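Side-chain contacts in phosphate-binding protein pstS 2 (Streptococcus pneumoniae, PDB 4H1X), which probably binds phosphate outside the membrane as the solute-binding component of the PstSACB ABC transporter, which imports phosphate: residues Gly21-Phe26 with Lys40-Ala45; Val88-Asp93 with Gly98-Gln103. All blocks are in the same frame, centred on the assembly; numbering follows the deposited sequence. Where two conformers were deposited one is given.

Contact 1 of 2, residues Gly21-Phe26 with Lys40-Ala45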
loop_
_atom_site.group_PDB
_atom_site.type_symbol
_atom_site.label_atom_id
_atom_site.label_comp_id
_atom_site.label_asym_id
_atom_site.label_seq_id
_atom_site.Cartn_x
_atom_site.Cartn_y
_atom_site.Cartn_z
ATOM N N GLY A 21 -1.977 7.150 -4.087
ATOM C CA GLY A 21 -1.123 6.590 -3.036
ATOM C C GLY A 21 -0.156 5.541 -3.569
ATOM O O GLY A 21 1.000 5.491 -3.146
ATOM N N THR A 22 -0.610 4.718 -4.538
ATOM C CA THR A 22 0.226 3.692 -5.165
ATOM C C THR A 22 1.357 4.359 -5.947
ATOM O O THR A 22 2.497 3.890 -5.874
ATOM C CB THR A 22 -0.621 2.755 -6.032
ATOM O OG1 THR A 22 -1.599 2.122 -5.194
ATOM C CG2 THR A 22 0.216 1.696 -6.720
ATOM N N ARG A 23 1.050 5.490 -6.634
ATOM C CA ARG A 23 2.085 6.249 -7.351
ATOM C C ARG A 23 3.129 6.784 -6.354
ATOM O O ARG A 23 4.322 6.686 -6.611
ATOM C CB ARG A 23 1.469 7.405 -8.137
ATOM C CG ARG A 23 2.546 8.281 -8.805
ATOM C CD ARG A 23 1.908 9.243 -9.780
ATOM N NE ARG A 23 2.878 10.208 -10.315
ATOM C CZ ARG A 23 2.647 10.999 -11.360
ATOM N NH1 ARG A 23 1.481 10.952 -11.994
ATOM N NH2 ARG A 23 3.584 11.841 -11.781
ATOM N N GLY A 24 2.657 7.335 -5.247
ATOM C CA GLY A 24 3.523 7.885 -4.205
ATOM C C GLY A 24 4.480 6.833 -3.686
ATOM O O GLY A 24 5.680 7.076 -3.592
ATOM N N ALA A 25 3.951 5.647 -3.386
ATOM C CA ALA A 25 4.753 4.532 -2.874
ATOM C C ALA A 25 5.763 4.058 -3.918
ATOM O O ALA A 25 6.959 3.948 -3.619
ATOM C CB ALA A 25 3.847 3.393 -2.478
ATOM N N PHE A 26 5.284 3.780 -5.142
ATOM C CA PHE A 26 6.133 3.310 -6.235
ATOM C C PHE A 26 7.300 4.262 -6.491
ATOM O O PHE A 26 8.443 3.823 -6.523
ATOM C CB PHE A 26 5.317 3.121 -7.532
ATOM C CG PHE A 26 6.175 2.623 -8.674
ATOM C CD1 PHE A 26 6.513 1.274 -8.778
ATOM C CD2 PHE A 26 6.662 3.504 -9.639
ATOM C CE1 PHE A 26 7.309 0.810 -9.841
ATOM C CE2 PHE A 26 7.475 3.044 -10.687
ATOM C CZ PHE A 26 7.809 1.703 -10.769
ATOM N N LYS A 40 9.996 17.942 -2.912
ATOM C CA LYS A 40 10.094 16.646 -3.593
ATOM C C LYS A 40 9.828 16.782 -5.098
ATOM O O LYS A 40 8.836 17.409 -5.488
ATOM C CB LYS A 40 9.111 15.627 -2.975
ATOM C CG LYS A 40 9.472 15.163 -1.561
ATOM C CD LYS A 40 9.918 13.707 -1.541
ATOM C CE LYS A 40 10.245 13.219 -0.150
ATOM N NZ LYS A 40 11.336 12.207 -0.171
ATOM N N ILE A 41 10.717 16.198 -5.933
ATOM C CA ILE A 41 10.579 16.203 -7.392
ATOM C C ILE A 41 10.276 14.776 -7.870
ATOM O O ILE A 41 11.048 13.856 -7.594
ATOM C CB ILE A 41 11.784 16.839 -8.151
ATOM C CG1 ILE A 41 13.158 16.274 -7.694
ATOM C CG2 ILE A 41 11.738 18.368 -8.059
ATOM C CD1 ILE A 41 14.232 16.166 -8.803
ATOM N N ASP A 42 9.124 14.595 -8.556
ATOM C CA ASP A 42 8.685 13.311 -9.116
ATOM C C ASP A 42 9.271 13.217 -10.518
ATOM O O ASP A 42 8.812 13.919 -11.426
ATOM C CB ASP A 42 7.145 13.193 -9.131
ATOM C CG ASP A 42 6.594 11.847 -9.597
ATOM O OD1 ASP A 42 7.364 11.058 -10.194
ATOM O OD2 ASP A 42 5.382 11.593 -9.385
ATOM N N ASN A 43 10.270 12.340 -10.707
ATOM C CA ASN A 43 10.937 12.216 -12.001
ATOM C C ASN A 43 10.243 11.224 -12.966
ATOM O O ASN A 43 10.867 10.806 -13.952
ATOM C CB ASN A 43 12.412 11.858 -11.816
ATOM C CG ASN A 43 13.195 12.977 -11.185
ATOM O OD1 ASN A 43 13.644 12.878 -10.038
ATOM N ND2 ASN A 43 13.301 14.096 -11.884
ATOM N N THR A 44 8.953 10.899 -12.727
ATOM C CA THR A 44 8.182 10.015 -13.623
ATOM C C THR A 44 8.308 10.537 -15.054
ATOM O O THR A 44 8.116 11.739 -15.281
ATOM C CB THR A 44 6.698 9.939 -13.208
ATOM O OG1 THR A 44 6.568 9.302 -11.933
ATOM C CG2 THR A 44 5.841 9.207 -14.237
ATOM N N ALA A 45 8.637 9.646 -16.005
ATOM C CA ALA A 45 8.792 9.999 -17.419
ATOM C C ALA A 45 7.705 10.983 -17.874
ATOM O O ALA A 45 6.518 10.753 -17.618
ATOM C CB ALA A 45 8.754 8.755 -18.278
#
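Arg23 and Asp42 form a salt bridge from a helix to the end of a short strand. Arg23 grips the carboxylate side-on, and both nitrogens go to the same oxygen. Arg23 NE and Arg23 NH2 each lie 3.0 Å from Asp42 OD2. The oxygen sits at the guanidinium edge, close to its plane. Both bonds are clearly bent at the hydrogen, as expected when two donors share one acceptor.

The two flat groups stand almost perpendicular, with their planes 81° apart. OD2 is therefore met in two ways. NE arrives on the syn side, near the carboxylate plane. NH2 comes from above that plane, 61° out of it. The long Arg23 chain makes this reach possible: CG is anti to the backbone N (chi1 175°), and the chain stays extended to NE.

Thr44 completes the group. Thr44 CG2 lies over one face of the guanidinium, and Thr44 CB is 3.9 Å from Arg23 NH2. Thr44 also holds the other carboxylate oxygen. Thr44 OG1 donates to Asp42 OD1 at 2.6 Å, and Thr44 N donates to Asp42 OD1 at 3.0 Å. The second bond makes an Asx turn. Both donors approach from the same face of the carboxylate. With each oxygen taking two bonds, the rotation of the Asp42 carboxylate is well fixed, and its negative charge is probably stabilised.

Arg23 NH1 turns to another partner, the backbone O of Arg16 at the end of strand 12-16. Arg23 also touches Tyr70 of strand 67-72. Strand 40-42 pairs antiparallel with strand 33-35. The salt bridge thus ties this small two-strand hairpin back to helix 21-30, beside the main sheet.

Contact 2 of 2, residues Val88-Asp93 with Gly98-Gln103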
loop_
_atom_site.group_PDB
_atom_site.type_symbol
_atom_site.label_atom_id
_atom_site.label_comp_id
_atom_site.label_asym_id
_atom_site.label_seq_id
_atom_site.Cartn_x
_atom_site.Cartn_y
_atom_site.Cartn_z
ATOM N N VAL A 88 13.565 -11.795 -8.295
ATOM C CA VAL A 88 12.563 -12.229 -7.287
ATOM C C VAL A 88 11.131 -12.089 -7.831
ATOM O O VAL A 88 10.707 -10.993 -8.216
ATOM C CB VAL A 88 12.701 -11.448 -5.942
ATOM C CG1 VAL A 88 11.675 -11.912 -4.905
ATOM C CG2 VAL A 88 14.123 -11.538 -5.374
ATOM N N LYS A 89 10.369 -13.193 -7.787
ATOM C CA LYS A 89 8.978 -13.246 -8.210
ATOM C C LYS A 89 8.104 -12.745 -7.094
ATOM O O LYS A 89 8.208 -13.251 -5.965
ATOM C CB LYS A 89 8.593 -14.689 -8.574
ATOM C CG LYS A 89 7.120 -14.878 -8.904
ATOM C CD LYS A 89 6.791 -16.359 -9.114
ATOM C CE LYS A 89 5.328 -16.565 -9.399
ATOM N NZ LYS A 89 5.073 -17.894 -10.025
ATOM N N ALA A 90 7.215 -11.787 -7.407
ATOM C CA ALA A 90 6.277 -11.245 -6.435
ATOM C C ALA A 90 5.274 -12.324 -5.979
ATOM O O ALA A 90 4.631 -12.973 -6.813
ATOM C CB ALA A 90 5.535 -10.060 -7.040
ATOM N N SER A 91 5.168 -12.520 -4.658
ATOM C CA SER A 91 4.222 -13.465 -4.042
ATOM C C SER A 91 4.125 -13.208 -2.568
ATOM O O SER A 91 4.994 -12.542 -1.999
ATOM C CB SER A 91 4.640 -14.918 -4.287
ATOM O OG SER A 91 5.739 -15.316 -3.482
ATOM N N ARG A 92 3.104 -13.807 -1.933
ATOM C CA ARG A 92 2.904 -13.787 -0.490
ATOM C C ARG A 92 4.215 -14.103 0.203
ATOM O O ARG A 92 4.659 -13.322 1.035
ATOM C CB ARG A 92 1.842 -14.851 -0.134
ATOM C CG ARG A 92 1.504 -15.021 1.336
ATOM C CD ARG A 92 0.227 -15.851 1.532
ATOM N NE ARG A 92 0.158 -17.005 0.630
ATOM C CZ ARG A 92 -0.688 -17.119 -0.391
ATOM N NH1 ARG A 92 -1.597 -16.178 -0.617
ATOM N NH2 ARG A 92 -0.654 -18.191 -1.171
ATOM N N ASP A 93 4.866 -15.215 -0.190
ATOM C CA ASP A 93 6.102 -15.687 0.417
ATOM C C ASP A 93 7.291 -14.711 0.295
ATOM O O ASP A 93 8.006 -14.527 1.282
ATOM C CB ASP A 93 6.473 -17.055 -0.173
ATOM C CG ASP A 93 5.570 -18.192 0.296
ATOM O OD1 ASP A 93 4.783 -17.980 1.263
ATOM O OD2 ASP A 93 5.670 -19.295 -0.269
ATOM N N GLY A 98 10.699 -10.562 2.902
ATOM C CA GLY A 98 11.446 -9.371 2.496
ATOM C C GLY A 98 12.332 -9.485 1.264
ATOM O O GLY A 98 13.088 -8.549 0.967
ATOM N N GLU A 99 12.268 -10.620 0.530
ATOM C CA GLU A 99 13.053 -10.777 -0.703
ATOM C C GLU A 99 12.548 -9.841 -1.799
ATOM O O GLU A 99 13.343 -9.343 -2.602
ATOM C CB GLU A 99 12.962 -12.206 -1.226
ATOM C CG GLU A 99 13.857 -13.237 -0.567
ATOM C CD GLU A 99 13.750 -14.540 -1.335
ATOM O OE1 GLU A 99 12.853 -15.348 -1.002
ATOM O OE2 GLU A 99 14.467 -14.686 -2.353
ATOM N N TYR A 100 11.221 -9.659 -1.871
ATOM C CA TYR A 100 10.595 -8.812 -2.889
ATOM C C TYR A 100 10.609 -7.349 -2.400
ATOM O O TYR A 100 10.018 -7.043 -1.371
ATOM C CB TYR A 100 9.189 -9.324 -3.223
ATOM C CG TYR A 100 8.597 -8.583 -4.391
ATOM C CD1 TYR A 100 8.999 -8.865 -5.694
ATOM C CD2 TYR A 100 7.659 -7.571 -4.196
ATOM C CE1 TYR A 100 8.471 -8.169 -6.781
ATOM C CE2 TYR A 100 7.102 -6.889 -5.274
ATOM C CZ TYR A 100 7.518 -7.182 -6.565
ATOM O OH TYR A 100 6.957 -6.506 -7.625
ATOM N N PRO A 101 11.330 -6.446 -3.098
ATOM C CA PRO A 101 11.538 -5.085 -2.568
ATOM C C PRO A 101 10.424 -4.045 -2.764
ATOM O O PRO A 101 10.402 -3.073 -1.996
ATOM C CB PRO A 101 12.809 -4.633 -3.289
ATOM C CG PRO A 101 12.756 -5.326 -4.592
ATOM C CD PRO A 101 12.104 -6.661 -4.343
ATOM N N LEU A 102 9.533 -4.218 -3.755
ATOM C CA LEU A 102 8.450 -3.251 -3.991
ATOM C C LEU A 102 7.286 -3.570 -3.090
ATOM O O LEU A 102 6.347 -4.280 -3.473
ATOM C CB LEU A 102 7.997 -3.218 -5.449
ATOM C CG LEU A 102 9.063 -2.982 -6.498
ATOM C CD1 LEU A 102 8.503 -3.274 -7.857
ATOM C CD2 LEU A 102 9.590 -1.562 -6.438
ATOM N N GLN A 103 7.381 -3.098 -1.859
ATOM C CA GLN A 103 6.347 -3.332 -0.855
ATOM C C GLN A 103 6.425 -2.253 0.186
ATOM O O GLN A 103 7.466 -1.586 0.356
ATOM C CB GLN A 103 6.524 -4.717 -0.190
ATOM C CG GLN A 103 7.867 -4.872 0.552
ATOM C CD GLN A 103 7.888 -6.074 1.447
ATOM O OE1 GLN A 103 7.273 -6.095 2.529
ATOM N NE2 GLN A 103 8.559 -7.117 0.998
#
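Ala90 lays its methyl group on the face of the Tyr100 ring, in a contact that has no hydrogen bond across it. The two segments flank the short helix 92-96 of the periplasmic binding protein fold, the first running into its opening turn and the second into strand 103-110. With the helix they form the connection from strand 81-85 to strand 103-110.

The methyl makes a CH-pi contact. Ala90 CB lies 3.7 Å from the Tyr100 ring centroid, 21° off the ring normal. It is displaced toward the rim, over the phenol end, with Ala90 CB 3.5 Å from both Tyr100 CE1 and Tyr100 CZ. The same ring meets a polar atom at its edge: Val88 O lies near the ring plane, 3.7 Å from Tyr100 CD1. Face and edge are thus met by residues two apart in the chain.

Val88 packs nearer the base of the tyrosine. Val88 CG1 is anti to the backbone N (chi1 -179°), which leaves it 4.0 Å from Tyr100 CB and 3.9 Å from Glu99 CB. The other branch, Val88 CG2, lies 3.6 Å from Glu99 O. Both branches thus lie against the Glu99 carbonyl, and CG1 also reaches Tyr100.

The ring is held at its far end too. Tyr100 OH hydrogen-bonds to the backbone O of Ile232 in strand 223-236, so the hydroxyl of this buried residue has a partner. Ser91 is the N-cap of the helix; its OG caps a backbone N in the first turn. Gly98, with positive phi, leaves the helix at the other end. Leu102 centres an inverse gamma turn just before Gln103. Gln103 NE2 bonds to Val95 O of the helix, and Gln103 NE2 also donates an almost straight 2.8 Å hydrogen bond to Tyr100 O.

The contacts follow one another along the chain, and their centres are 20 Å apart. Their nearest atoms come within about 5 Å without touching. Helix 247-254 joins them indirectly: Phe26 of helix 21-30 meets its Phe254, and Leu102 of segment 98-103 packs on its Met247 and Leu250. Contact 1 lies nearer a bound ligand. A citrate, probably from the crystallisation liquor, is hydrogen-bonded by Thr22 OG1 and weakly by Gly21 N, at the start of the helix that carries Arg23. This is consistent with an anion site there, as in relatives that bind phosphate at helix N-termini. Contact 2 lies in the connection leading into strand 103-110.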